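Local coordinates for hypothetical protein BT_3535 (Bacteroides thetaiotaomicron VPI-5482, PDB 3KNY) that is of unknown function but folds into two domains and is probably exported as a lipoprotein by this gut bacterium, at residues 19-24 / 132-137; 32-37 / 58-63; 43-48 / 75-80; 52-57 / 92-97. One frame throughout, in Å; residues are numbered along the deposited sequence.

How the contacts relate
Contact 4, the strand pair 52-57 / 92-97, sits deepest in the protein, and the other three gather round it. Contact 3, whose centre lies about 12 Å away, lays two helices against it through Trp46 and Ile79, which touch Ile55 and Tyr53. Contact 2, about 15 Å from centre to centre, brings Phe59 onto Ile97 and Trp33 onto Tyr57; Phe59 also reaches Trp46 of contact 3. Contact 1, about 13 Å away, flanks the strand pair on the side of Tyr24 and Leu132, where Tyr24 OH and Asn96 OD1 probably share a hydrogen bond. No active site or ligand is known to which these contacts could be related.

Contact 1 of 4, residues 19-24 / 132-137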
loop_
_atom_site.group_PDB
_atom_site.type_symbol
_atom_site.label_atom_id
_atom_site.label_comp_id
_atom_site.label_asym_id
_atom_site.label_seq_id
_atom_site.Cartn_x
_atom_site.Cartn_y
_atom_site.Cartn_z
ATOM N N GLU A 19 -1.998 2.982 15.166
ATOM C CA GLU A 19 -3.329 2.388 15.074
ATOM C C GLU A 19 -4.119 2.748 13.784
ATOM O O GLU A 19 -5.050 2.026 13.409
ATOM C CB GLU A 19 -4.125 2.744 16.349
ATOM C CG GLU A 19 -3.328 2.617 17.675
ATOM N N GLU A 20 -3.743 3.818 13.084
ATOM C CA GLU A 20 -4.559 4.316 11.948
ATOM C C GLU A 20 -4.697 3.367 10.741
ATOM O O GLU A 20 -5.752 3.293 10.106
ATOM C CB GLU A 20 -4.028 5.654 11.430
ATOM C CG GLU A 20 -3.863 6.735 12.477
ATOM C CD GLU A 20 -3.628 8.092 11.851
ATOM O OE1 GLU A 20 -3.476 8.152 10.613
ATOM O OE2 GLU A 20 -3.589 9.095 12.595
ATOM N N ASN A 21 -3.606 2.717 10.371
ATOM C CA ASN A 21 -3.631 1.695 9.340
ATOM C C ASN A 21 -2.602 0.707 9.862
ATOM O O ASN A 21 -1.435 0.735 9.484
ATOM C CB ASN A 21 -3.317 2.261 7.934
ATOM C CG ASN A 21 -3.950 1.418 6.801
ATOM O OD1 ASN A 21 -4.720 0.484 7.065
ATOM N ND2 ASN A 21 -3.625 1.752 5.542
ATOM N N PRO A 22 -3.039 -0.150 10.794
ATOM C CA PRO A 22 -2.123 -0.936 11.630
ATOM C C PRO A 22 -1.232 -1.926 10.883
ATOM O O PRO A 22 -0.188 -2.290 11.411
ATOM C CB PRO A 22 -3.066 -1.664 12.598
ATOM C CG PRO A 22 -4.358 -1.793 11.846
ATOM C CD PRO A 22 -4.445 -0.586 10.939
ATOM N N GLU A 23 -1.617 -2.332 9.671
ATOM C CA GLU A 23 -0.805 -3.275 8.891
ATOM C C GLU A 23 0.449 -2.625 8.272
ATOM O O GLU A 23 1.281 -3.331 7.703
ATOM C CB GLU A 23 -1.670 -4.005 7.822
ATOM C CG GLU A 23 -2.091 -3.197 6.535
ATOM C CD GLU A 23 -3.089 -3.967 5.592
ATOM O OE1 GLU A 23 -4.177 -4.334 6.092
ATOM O OE2 GLU A 23 -2.806 -4.190 4.365
ATOM N N TYR A 24 0.583 -1.303 8.413
ATOM C CA TYR A 24 1.680 -0.522 7.838
ATOM C C TYR A 24 2.570 0.178 8.890
ATOM O O TYR A 24 2.076 0.736 9.871
ATOM C CB TYR A 24 1.103 0.554 6.883
ATOM C CG TYR A 24 0.386 -0.024 5.671
ATOM C CD1 TYR A 24 1.081 -0.338 4.499
ATOM C CD2 TYR A 24 -0.976 -0.261 5.695
ATOM C CE1 TYR A 24 0.436 -0.889 3.404
ATOM C CE2 TYR A 24 -1.633 -0.802 4.594
ATOM C CZ TYR A 24 -0.922 -1.124 3.463
ATOM O OH TYR A 24 -1.590 -1.677 2.403
ATOM N N LEU A 132 -6.292 1.094 1.659
ATOM C CA LEU A 132 -6.040 2.514 1.474
ATOM C C LEU A 132 -6.412 3.305 2.698
ATOM O O LEU A 132 -5.836 4.361 2.926
ATOM C CB LEU A 132 -6.794 3.064 0.277
ATOM C CG LEU A 132 -6.304 2.603 -1.089
ATOM C CD1 LEU A 132 -7.205 3.217 -2.163
ATOM C CD2 LEU A 132 -4.828 2.990 -1.283
ATOM N N TYR A 133 -7.367 2.805 3.480
ATOM C CA TYR A 133 -7.869 3.567 4.613
ATOM C C TYR A 133 -8.642 2.681 5.557
ATOM O O TYR A 133 -9.289 1.737 5.122
ATOM C CB TYR A 133 -8.741 4.730 4.132
ATOM C CG TYR A 133 -9.531 5.405 5.225
ATOM C CD1 TYR A 133 -8.935 6.289 6.082
ATOM C CD2 TYR A 133 -10.880 5.132 5.410
ATOM C CE1 TYR A 133 -9.655 6.905 7.097
ATOM C CE2 TYR A 133 -11.607 5.741 6.414
ATOM C CZ TYR A 133 -10.982 6.625 7.257
ATOM O OH TYR A 133 -11.680 7.224 8.263
ATOM N N THR A 134 -8.541 2.973 6.857
ATOM C CA THR A 134 -9.292 2.229 7.889
ATOM C C THR A 134 -9.795 3.192 8.918
ATOM O O THR A 134 -9.016 3.867 9.546
ATOM C CB THR A 134 -8.441 1.182 8.619
ATOM O OG1 THR A 134 -7.872 0.283 7.657
ATOM C CG2 THR A 134 -9.300 0.417 9.551
ATOM N N HIS A 135 -11.104 3.283 9.076
ATOM C CA HIS A 135 -11.657 4.199 10.055
ATOM C C HIS A 135 -11.447 3.575 11.437
ATOM O O HIS A 135 -11.429 2.340 11.578
ATOM C CB HIS A 135 -13.143 4.470 9.788
ATOM C CG HIS A 135 -13.696 5.610 10.584
ATOM N ND1 HIS A 135 -14.026 5.495 11.918
ATOM C CD2 HIS A 135 -13.980 6.886 10.236
ATOM C CE1 HIS A 135 -14.468 6.655 12.364
ATOM N NE2 HIS A 135 -14.450 7.520 11.363
ATOM N N SER A 136 -11.299 4.427 12.450
ATOM C CA SER A 136 -11.092 3.939 13.815
ATOM C C SER A 136 -12.209 3.035 14.222
ATOM O O SER A 136 -11.977 2.057 14.916
ATOM C CB SER A 136 -10.963 5.071 14.819
ATOM O OG SER A 136 -12.078 5.930 14.740
ATOM N N LEU A 137 -13.419 3.327 13.772
ATOM C CA LEU A 137 -14.562 2.469 14.105
ATOM C C LEU A 137 -14.589 1.190 13.275
ATOM O O LEU A 137 -15.455 0.389 13.486
ATOM C CB LEU A 137 -15.892 3.233 13.961
ATOM C CG LEU A 137 -16.104 4.383 14.959
ATOM C CD1 LEU A 137 -17.265 5.271 14.547
ATOM C CD2 LEU A 137 -16.339 3.824 16.346
#
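Asn21 and Thr134 meet through their side-chain oxygens, with OD1 of Asn21 3.2 Å from OG1 of Thr134. The hydroxyl may donate to OD1, though a second acceptor competes for the same proton. The two side chains cross at about a right angle. Behind them, Glu20 O lies 3.7 Å from Thr134 CB and packs against it.

Asn21 CG stands anti to the backbone N (chi1 -154°), and at the far end of the amide ND2 is held by a hydrogen bond to Thr131 O. The backbone positions the residue too: a type I turn from Asn21 to Tyr24 is closed by Tyr24 N giving a hydrogen bond to Asn21 O. Tyr24 OH accepts from Thr131 N, tying the end of the turn to strand 124-134, which carries a classic bulge at Leu132 and Tyr133 opposite Ile141. The loop is thus docked on the strand by polar groups, and the bond from Asn21 ND2 to Thr131 would hold OD1 turned to Thr134.

Contact 2 of 4, residues 32-37 / 58-63; sequences DWVSEK and SFLKKD
Leu60 pushes its side chain toward Trp33 and Val34, and each step along it finds a different neighbour. CB comes first, 3.7 Å from Trp33 CZ3 and near the plane of the indole, so the ring is met at its edge. CG stands anti to the carbonyl carbon (chi1 -71°) and lies over one face of the Phe59 ring, offset toward the rim. From there chi2 carries CD1 out to Val34 CG1, 3.8 Å away.

The indole itself is covered on opposite faces. Val34 CG2 sits over the centre of one, 3.8 Å above the plane; over the other comes Lys61, whose CG is 3.6 Å from Trp33 CH2 and whose CE makes a CH-pi contact with the six-membered ring, 27° off its normal. Lys37 adds the polar link, NZ giving a weak hydrogen bond to Leu60 O at 3.2 Å.

Two short 3-10 turns are paired in this way, one leading toward helix 40-49 and the other following strand 53-55 on the way to helix 66-84. Tyr57 packs on Trp33 and Val34, while Phe59 turns inward to Trp46 of helix 40-49 and Ile97 of strand 93-97.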
loop_
_atom_site.group_PDB
_atom_site.type_symbol
_atom_site.label_atom_id
_atom_site.label_comp_id
_atom_site.label_asym_id
_atom_site.label_seq_id
_atom_site.Cartn_x
_atom_site.Cartn_y
_atom_site.Cartn_z
ATOM N N ASP A 32 10.431 -4.399 14.766
ATOM C CA ASP A 32 11.610 -5.086 15.227
ATOM C C ASP A 32 11.816 -6.410 14.497
ATOM O O ASP A 32 12.897 -6.673 13.976
ATOM C CB ASP A 32 11.575 -5.347 16.732
ATOM C CG ASP A 32 12.894 -5.929 17.235
ATOM O OD1 ASP A 32 13.948 -5.372 16.876
ATOM O OD2 ASP A 32 12.895 -6.952 17.953
ATOM N N TRP A 33 10.776 -7.233 14.431
ATOM C CA TRP A 33 10.922 -8.563 13.848
ATOM C C TRP A 33 11.595 -8.578 12.465
ATOM O O TRP A 33 12.256 -9.560 12.093
ATOM C CB TRP A 33 9.570 -9.275 13.803
ATOM C CG TRP A 33 8.629 -8.736 12.814
ATOM C CD1 TRP A 33 7.681 -7.789 13.022
ATOM C CD2 TRP A 33 8.521 -9.122 11.440
ATOM N NE1 TRP A 33 6.994 -7.551 11.861
ATOM C CE2 TRP A 33 7.489 -8.357 10.874
ATOM C CE3 TRP A 33 9.204 -10.040 10.631
ATOM C CZ2 TRP A 33 7.115 -8.479 9.541
ATOM C CZ3 TRP A 33 8.830 -10.159 9.294
ATOM C CH2 TRP A 33 7.794 -9.382 8.767
ATOM N N VAL A 34 11.418 -7.497 11.704
ATOM C CA VAL A 34 11.977 -7.404 10.352
ATOM C C VAL A 34 13.490 -7.565 10.339
ATOM O O VAL A 34 14.034 -8.286 9.499
ATOM C CB VAL A 34 11.593 -6.070 9.656
ATOM C CG1 VAL A 34 12.426 -5.854 8.411
ATOM C CG2 VAL A 34 10.143 -6.087 9.301
ATOM N N SER A 35 14.157 -6.926 11.300
ATOM C CA SER A 35 15.625 -6.920 11.364
ATOM C C SER A 35 16.245 -8.298 11.491
ATOM O O SER A 35 17.462 -8.422 11.435
ATOM C CB SER A 35 16.127 -6.028 12.513
ATOM O OG SER A 35 15.830 -6.570 13.789
ATOM N N GLU A 36 15.428 -9.326 11.698
ATOM C CA GLU A 36 15.931 -10.692 11.790
ATOM C C GLU A 36 15.778 -11.427 10.487
ATOM O O GLU A 36 16.227 -12.560 10.357
ATOM C CB GLU A 36 15.210 -11.459 12.883
ATOM C CG GLU A 36 15.904 -11.388 14.216
ATOM C CD GLU A 36 15.073 -12.018 15.296
ATOM O OE1 GLU A 36 13.845 -11.770 15.318
ATOM O OE2 GLU A 36 15.640 -12.761 16.118
ATOM N N LYS A 37 15.173 -10.767 9.511
ATOM C CA LYS A 37 14.838 -11.393 8.249
ATOM C C LYS A 37 15.607 -10.792 7.075
ATOM O O LYS A 37 15.405 -11.200 5.936
ATOM C CB LYS A 37 13.345 -11.226 8.031
ATOM C CG LYS A 37 12.486 -11.980 9.043
ATOM C CD LYS A 37 12.326 -13.430 8.635
ATOM C CE LYS A 37 11.004 -14.001 9.103
ATOM N NZ LYS A 37 10.664 -15.219 8.323
ATOM N N SER A 58 4.503 -7.684 5.656
ATOM C CA SER A 58 3.902 -9.031 5.667
ATOM C C SER A 58 4.596 -10.036 4.739
ATOM O O SER A 58 4.558 -11.233 4.992
ATOM C CB SER A 58 2.420 -8.986 5.271
ATOM O OG SER A 58 2.293 -8.867 3.850
ATOM N N PHE A 59 5.203 -9.562 3.664
ATOM C CA PHE A 59 5.842 -10.461 2.714
ATOM C C PHE A 59 7.082 -11.193 3.213
ATOM O O PHE A 59 7.494 -12.191 2.620
ATOM C CB PHE A 59 6.228 -9.695 1.469
ATOM C CG PHE A 59 7.470 -8.874 1.621
ATOM C CD1 PHE A 59 7.441 -7.656 2.299
ATOM C CD2 PHE A 59 8.670 -9.306 1.053
ATOM C CE1 PHE A 59 8.589 -6.883 2.418
ATOM C CE2 PHE A 59 9.815 -8.538 1.164
ATOM C CZ PHE A 59 9.774 -7.318 1.848
ATOM N N LEU A 60 7.713 -10.681 4.266
ATOM C CA LEU A 60 8.877 -11.351 4.857
ATOM C C LEU A 60 8.427 -12.517 5.722
ATOM O O LEU A 60 9.255 -13.275 6.206
ATOM C CB LEU A 60 9.734 -10.371 5.677
ATOM C CG LEU A 60 10.527 -9.324 4.881
ATOM C CD1 LEU A 60 11.088 -8.259 5.800
ATOM C CD2 LEU A 60 11.639 -9.967 4.076
ATOM N N LYS A 61 7.121 -12.679 5.906
ATOM C CA LYS A 61 6.610 -13.795 6.671
ATOM C C LYS A 61 6.356 -15.005 5.764
ATOM O O LYS A 61 5.421 -15.768 5.982
ATOM C CB LYS A 61 5.344 -13.387 7.429
ATOM C CG LYS A 61 5.528 -12.162 8.334
ATOM C CD LYS A 61 4.783 -12.304 9.681
ATOM C CE LYS A 61 4.238 -10.958 10.196
ATOM N NZ LYS A 61 3.164 -10.350 9.303
ATOM N N LYS A 62 7.214 -15.209 4.770
ATOM C CA LYS A 62 6.994 -16.249 3.776
ATOM C C LYS A 62 8.269 -16.461 2.979
ATOM O O LYS A 62 9.035 -15.527 2.761
ATOM C CB LYS A 62 5.861 -15.827 2.836
ATOM C CG LYS A 62 5.109 -16.964 2.149
ATOM C CD LYS A 62 3.858 -16.433 1.418
ATOM C CE LYS A 62 2.711 -16.110 2.390
ATOM N NZ LYS A 62 1.648 -15.264 1.773
ATOM N N ASP A 63 8.478 -17.685 2.522
ATOM C CA ASP A 63 9.702 -18.027 1.818
ATOM C C ASP A 63 9.717 -17.409 0.427
ATOM O O ASP A 63 8.865 -17.712 -0.392
ATOM C CB ASP A 63 9.841 -19.543 1.723
ATOM C CG ASP A 63 9.768 -20.222 3.080
ATOM O OD1 ASP A 63 10.074 -19.567 4.107
ATOM O OD2 ASP A 63 9.397 -21.417 3.112
#

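Contact 3 of 4, residues 43-48 / 75-80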
loop_
_atom_site.group_PDB
_atom_site.type_symbol
_atom_site.label_atom_id
_atom_site.label_comp_id
_atom_site.label_asym_id
_atom_site.label_seq_id
_atom_site.Cartn_x
_atom_site.Cartn_y
_atom_site.Cartn_z
ATOM N N TYR A 43 18.450 -3.938 5.185
ATOM C CA TYR A 43 17.821 -3.136 6.237
ATOM C C TYR A 43 18.010 -1.647 5.984
ATOM O O TYR A 43 17.101 -0.844 6.207
ATOM C CB TYR A 43 18.392 -3.508 7.601
ATOM C CG TYR A 43 17.627 -2.937 8.775
ATOM C CD1 TYR A 43 16.573 -3.654 9.353
ATOM C CD2 TYR A 43 17.958 -1.693 9.325
ATOM C CE1 TYR A 43 15.865 -3.156 10.443
ATOM C CE2 TYR A 43 17.248 -1.185 10.415
ATOM C CZ TYR A 43 16.206 -1.929 10.966
ATOM O OH TYR A 43 15.490 -1.453 12.037
ATOM N N GLU A 44 19.183 -1.289 5.487
ATOM C CA GLU A 44 19.492 0.110 5.233
ATOM C C GLU A 44 18.630 0.689 4.113
ATOM O O GLU A 44 18.261 1.855 4.166
ATOM C CB GLU A 44 20.975 0.297 4.901
ATOM C CG GLU A 44 21.584 1.499 5.597
ATOM C CD GLU A 44 21.435 1.405 7.100
ATOM O OE1 GLU A 44 21.581 0.285 7.629
ATOM O OE2 GLU A 44 21.145 2.437 7.745
ATOM N N LEU A 45 18.313 -0.116 3.104
ATOM C CA LEU A 45 17.457 0.347 2.032
ATOM C C LEU A 45 16.031 0.580 2.601
ATOM O O LEU A 45 15.422 1.645 2.430
ATOM C CB LEU A 45 17.479 -0.647 0.864
ATOM C CG LEU A 45 18.809 -0.765 0.109
ATOM C CD1 LEU A 45 18.727 -1.832 -0.953
ATOM C CD2 LEU A 45 19.242 0.563 -0.501
ATOM N N TRP A 46 15.526 -0.395 3.336
ATOM C CA TRP A 46 14.260 -0.202 4.021
ATOM C C TRP A 46 14.239 1.060 4.893
ATOM O O TRP A 46 13.264 1.810 4.871
ATOM C CB TRP A 46 13.900 -1.437 4.831
ATOM C CG TRP A 46 13.591 -2.597 3.938
ATOM C CD1 TRP A 46 14.262 -3.778 3.868
ATOM C CD2 TRP A 46 12.571 -2.658 2.939
ATOM N NE1 TRP A 46 13.710 -4.582 2.905
ATOM C CE2 TRP A 46 12.670 -3.922 2.317
ATOM C CE3 TRP A 46 11.578 -1.768 2.510
ATOM C CZ2 TRP A 46 11.803 -4.330 1.296
ATOM C CZ3 TRP A 46 10.720 -2.170 1.489
ATOM C CH2 TRP A 46 10.834 -3.441 0.897
ATOM N N ARG A 47 15.299 1.313 5.654
ATOM C CA ARG A 47 15.348 2.559 6.417
ATOM C C ARG A 47 15.132 3.765 5.491
ATOM O O ARG A 47 14.343 4.648 5.819
ATOM C CB ARG A 47 16.666 2.730 7.191
ATOM C CG ARG A 47 16.681 4.018 8.058
ATOM C CD ARG A 47 18.077 4.490 8.414
ATOM N NE ARG A 47 18.869 3.380 8.910
ATOM C CZ ARG A 47 18.713 2.820 10.105
ATOM N NH1 ARG A 47 17.789 3.271 10.958
ATOM N NH2 ARG A 47 19.488 1.796 10.451
ATOM N N THR A 48 15.840 3.807 4.358
ATOM C CA THR A 48 15.683 4.910 3.385
ATOM C C THR A 48 14.233 4.998 2.874
ATOM O O THR A 48 13.629 6.067 2.770
ATOM C CB THR A 48 16.612 4.718 2.157
ATOM O OG1 THR A 48 17.972 4.875 2.559
ATOM C CG2 THR A 48 16.272 5.727 1.023
ATOM N N CYS A 75 14.185 -3.278 -7.186
ATOM C CA CYS A 75 13.167 -2.259 -7.176
ATOM C C CYS A 75 13.414 -1.186 -6.114
ATOM O O CYS A 75 13.477 0.010 -6.418
ATOM C CB CYS A 75 11.830 -2.947 -6.947
ATOM S SG CYS A 75 10.495 -1.803 -6.821
ATOM N N ILE A 76 13.526 -1.647 -4.873
ATOM C CA ILE A 76 13.802 -0.821 -3.690
ATOM C C ILE A 76 15.089 -0.039 -3.868
ATOM O O ILE A 76 15.202 1.099 -3.437
ATOM C CB ILE A 76 13.901 -1.768 -2.443
ATOM C CG1 ILE A 76 12.503 -2.222 -2.044
ATOM C CG2 ILE A 76 14.565 -1.129 -1.248
ATOM C CD1 ILE A 76 11.534 -1.059 -1.796
ATOM N N ASN A 77 16.066 -0.655 -4.522
ATOM C CA ASN A 77 17.355 0.001 -4.737
ATOM C C ASN A 77 17.184 1.213 -5.632
ATOM O O ASN A 77 17.673 2.309 -5.338
ATOM C CB ASN A 77 18.386 -0.949 -5.363
ATOM C CG ASN A 77 19.791 -0.382 -5.305
ATOM O OD1 ASN A 77 20.365 -0.268 -4.226
ATOM N ND2 ASN A 77 20.341 0.007 -6.452
ATOM N N ASN A 78 16.477 0.989 -6.725
ATOM C CA ASN A 78 16.171 2.022 -7.690
ATOM C C ASN A 78 15.397 3.169 -7.034
ATOM O O ASN A 78 15.738 4.337 -7.220
ATOM C CB ASN A 78 15.403 1.366 -8.847
ATOM C CG ASN A 78 14.582 2.332 -9.639
ATOM O OD1 ASN A 78 15.136 3.152 -10.381
ATOM N ND2 ASN A 78 13.234 2.237 -9.506
ATOM N N ILE A 79 14.376 2.839 -6.246
ATOM C CA ILE A 79 13.581 3.872 -5.572
ATOM C C ILE A 79 14.449 4.681 -4.587
ATOM O O ILE A 79 14.371 5.909 -4.548
ATOM C CB ILE A 79 12.316 3.269 -4.852
ATOM C CG1 ILE A 79 11.347 2.692 -5.893
ATOM C CG2 ILE A 79 11.611 4.330 -4.011
ATOM C CD1 ILE A 79 10.346 1.681 -5.360
ATOM N N CYS A 80 15.285 3.984 -3.812
ATOM C CA CYS A 80 16.184 4.635 -2.855
ATOM C C CYS A 80 17.123 5.610 -3.543
ATOM O O CYS A 80 17.408 6.694 -3.033
ATOM C CB CYS A 80 17.017 3.592 -2.130
ATOM S SG CYS A 80 16.149 2.701 -0.833
#
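Helix 40-49 packs against helix 66-84 here, Leu45, Trp46 and Thr48 of the first meeting Ile76 and Cys80 of the second. The two short segments run with their N-to-C directions 48° apart, and their axes come within 9.6 Å of each other.

Ile76 divides its branches between two partners. CG2 touches Leu45 CB at 3.6 Å, while CG1 and CD1 go to the outer end of the indole, CD1 standing 3.6 Å from Trp46 CZ3; the two side chains cross at about a right angle. Further along, Cys80 SG lies between Leu45 and Thr48, 3.8 Å from Leu45 CD2 and 3.6 Å from Thr48 CG2. Toward the exposed Asn77, both methyls of Leu45 approach its OD1.

Trp46 also meets the ring of Tyr57 edge-to-face and packs on Ile55. An alanine in its place would probably leave CG1 and CD1 of Ile76 facing a gap and Tyr57 without its edge-to-face partner.

No hydrogen bond spans the two segments, and the salt bridge between Arg47 NE and Glu44 OE2 stays within its own helix. The two segments are therefore held mainly by apolar packing, with no polar bond between them to set their register.

Contact 4 of 4, residues 52-57 / 92-97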
loop_
_atom_site.group_PDB
_atom_site.type_symbol
_atom_site.label_atom_id
_atom_site.label_comp_id
_atom_site.label_asym_id
_atom_site.label_seq_id
_atom_site.Cartn_x
_atom_site.Cartn_y
_atom_site.Cartn_z
ATOM N N ARG A 52 9.831 7.671 3.217
ATOM C CA ARG A 52 8.856 8.154 2.213
ATOM C C ARG A 52 7.602 7.313 2.100
ATOM O O ARG A 52 6.603 7.801 1.573
ATOM C CB ARG A 52 9.488 8.191 0.822
ATOM C CG ARG A 52 10.675 9.093 0.711
ATOM C CD ARG A 52 10.254 10.538 0.707
ATOM N NE ARG A 52 11.423 11.363 0.487
ATOM C CZ ARG A 52 12.285 11.701 1.434
ATOM N NH1 ARG A 52 12.085 11.314 2.692
ATOM N NH2 ARG A 52 13.349 12.439 1.117
ATOM N N TYR A 53 7.660 6.063 2.554
ATOM C CA TYR A 53 6.554 5.123 2.406
ATOM C C TYR A 53 6.222 4.510 3.754
ATOM O O TYR A 53 7.116 4.277 4.579
ATOM C CB TYR A 53 6.928 3.976 1.460
ATOM C CG TYR A 53 7.219 4.370 0.043
ATOM C CD1 TYR A 53 8.496 4.782 -0.347
ATOM C CD2 TYR A 53 6.212 4.311 -0.931
ATOM C CE1 TYR A 53 8.760 5.141 -1.678
ATOM C CE2 TYR A 53 6.462 4.669 -2.254
ATOM C CZ TYR A 53 7.728 5.080 -2.625
ATOM O OH TYR A 53 7.949 5.424 -3.933
ATOM N N GLU A 54 4.945 4.241 3.975
ATOM C CA GLU A 54 4.535 3.532 5.153
ATOM C C GLU A 54 4.326 2.125 4.672
ATOM O O GLU A 54 3.421 1.870 3.886
ATOM C CB GLU A 54 3.306 4.169 5.773
ATOM C CG GLU A 54 3.678 5.498 6.446
ATOM C CD GLU A 54 2.488 6.328 6.884
ATOM O OE1 GLU A 54 1.460 6.350 6.142
ATOM O OE2 GLU A 54 2.606 6.976 7.955
ATOM N N ILE A 55 5.192 1.225 5.147
ATOM C CA ILE A 55 5.421 -0.079 4.533
ATOM C C ILE A 55 4.788 -1.249 5.299
ATOM O O ILE A 55 4.856 -1.337 6.514
ATOM C CB ILE A 55 6.954 -0.321 4.391
ATOM C CG1 ILE A 55 7.615 0.846 3.642
ATOM C CG2 ILE A 55 7.239 -1.620 3.672
ATOM C CD1 ILE A 55 9.164 0.793 3.531
ATOM N N ASN A 56 4.158 -2.145 4.563
ATOM C CA ASN A 56 3.657 -3.385 5.127
ATOM C C ASN A 56 4.700 -4.457 4.833
ATOM O O ASN A 56 4.965 -4.755 3.675
ATOM C CB ASN A 56 2.306 -3.773 4.526
ATOM C CG ASN A 56 1.821 -5.111 5.026
ATOM O OD1 ASN A 56 2.620 -5.974 5.341
ATOM N ND2 ASN A 56 0.513 -5.293 5.098
ATOM N N TYR A 57 5.264 -5.038 5.896
ATOM C CA TYR A 57 6.336 -6.043 5.792
ATOM C C TYR A 57 5.819 -7.488 5.762
ATOM O O TYR A 57 6.617 -8.415 5.783
ATOM C CB TYR A 57 7.375 -5.839 6.916
ATOM C CG TYR A 57 8.186 -4.554 6.760
ATOM C CD1 TYR A 57 9.272 -4.486 5.876
ATOM C CD2 TYR A 57 7.858 -3.404 7.478
ATOM C CE1 TYR A 57 10.022 -3.290 5.712
ATOM C CE2 TYR A 57 8.592 -2.203 7.315
ATOM C CZ TYR A 57 9.675 -2.161 6.434
ATOM O OH TYR A 57 10.381 -0.979 6.286
ATOM N N GLU A 92 4.959 9.607 0.041
ATOM C CA GLU A 92 4.374 8.966 -1.151
ATOM C C GLU A 92 3.012 8.334 -0.871
ATOM O O GLU A 92 2.042 8.590 -1.580
ATOM C CB GLU A 92 5.306 7.839 -1.629
ATOM C CG GLU A 92 6.499 8.312 -2.404
ATOM C CD GLU A 92 6.165 8.545 -3.848
ATOM O OE1 GLU A 92 6.162 7.569 -4.648
ATOM O OE2 GLU A 92 5.896 9.717 -4.163
ATOM N N GLY A 93 2.980 7.467 0.140
ATOM C CA GLY A 93 1.781 6.755 0.546
ATOM C C GLY A 93 2.151 5.416 1.161
ATOM O O GLY A 93 3.259 5.238 1.650
ATOM N N PHE A 94 1.231 4.467 1.110
ATOM C CA PHE A 94 1.483 3.120 1.600
ATOM C C PHE A 94 2.244 2.280 0.574
ATOM O O PHE A 94 2.297 2.661 -0.602
ATOM C CB PHE A 94 0.172 2.465 1.940
ATOM C CG PHE A 94 -0.635 3.240 2.930
ATOM C CD1 PHE A 94 -0.219 3.339 4.245
ATOM C CD2 PHE A 94 -1.808 3.889 2.546
ATOM C CE1 PHE A 94 -0.951 4.051 5.179
ATOM C CE2 PHE A 94 -2.567 4.609 3.483
ATOM C CZ PHE A 94 -2.129 4.687 4.809
ATOM N N LEU A 95 2.870 1.181 1.037
ATOM C CA LEU A 95 3.583 0.228 0.172
ATOM C C LEU A 95 3.338 -1.218 0.619
ATOM O O LEU A 95 3.426 -1.510 1.800
ATOM C CB LEU A 95 5.082 0.516 0.174
ATOM C CG LEU A 95 5.974 -0.302 -0.771
ATOM C CD1 LEU A 95 5.619 0.017 -2.205
ATOM C CD2 LEU A 95 7.481 -0.039 -0.497
ATOM N N ASN A 96 2.981 -2.089 -0.327
ATOM C CA ASN A 96 2.857 -3.544 -0.131
ATOM C C ASN A 96 3.789 -4.200 -1.091
ATOM O O ASN A 96 4.052 -3.665 -2.171
ATOM C CB ASN A 96 1.515 -4.103 -0.562
ATOM C CG ASN A 96 0.420 -3.728 0.344
ATOM O OD1 ASN A 96 0.620 -3.471 1.521
ATOM N ND2 ASN A 96 -0.767 -3.693 -0.192
ATOM N N ILE A 97 4.240 -5.391 -0.718
ATOM C CA ILE A 97 5.092 -6.197 -1.552
ATOM C C ILE A 97 4.255 -7.424 -1.870
ATOM O O ILE A 97 3.875 -8.175 -0.961
ATOM C CB ILE A 97 6.362 -6.570 -0.804
ATOM C CG1 ILE A 97 6.890 -5.357 -0.003
ATOM C CG2 ILE A 97 7.395 -7.147 -1.780
ATOM C CD1 ILE A 97 7.299 -4.202 -0.816
#
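Tyr53 and Glu92 pack closely at one end of this strand pair, side by side and pointing the same way. Glu92 CB lies over one face of the phenol ring, 3.8 Å from its centroid in a CH-pi contact. The bend at chi2 (-83°) swings CD toward the ring's hydroxyl, and Glu92 OE1 ends 2.9 Å from Tyr53 OH; the same carboxylate oxygen forms a salt bridge with Lys186. Tyr53 CD2 also touches Leu95 CB at 4.1 Å, and beyond the ring stands Ile79 of helix 66-84. An alanine at Tyr53 would probably uncover CB and CG of Glu92 and open a gap between strand and helix.

The backbones are joined by four hydrogen bonds. Glu92 N gives to Arg52 O at 2.9 Å, Glu54 N to Gly93 O at 3.0 Å, Leu95 N to Glu54 O and Asn56 N to Leu95 O. On the face opposite Tyr53, Glu54 OE1 lies 3.5 Å from Phe94 CE1, its carboxylate held by Tyr91 OH and Met15 N.

Toward Asn56 the side chains meet less closely, although the backbone bond from Asn56 N to Leu95 O is straight. Asn56 CB touches Asn96 OD1 at 3.5 Å, but the two amides are turned 83° apart, and Asn56 OD1 instead accepts from Ser58 N.

Parallel strands 53-55 and 93-97, linked through helix 66-84, form a beta-alpha-beta crossover, with strand 204-217 continuing the sheet beyond 93-97.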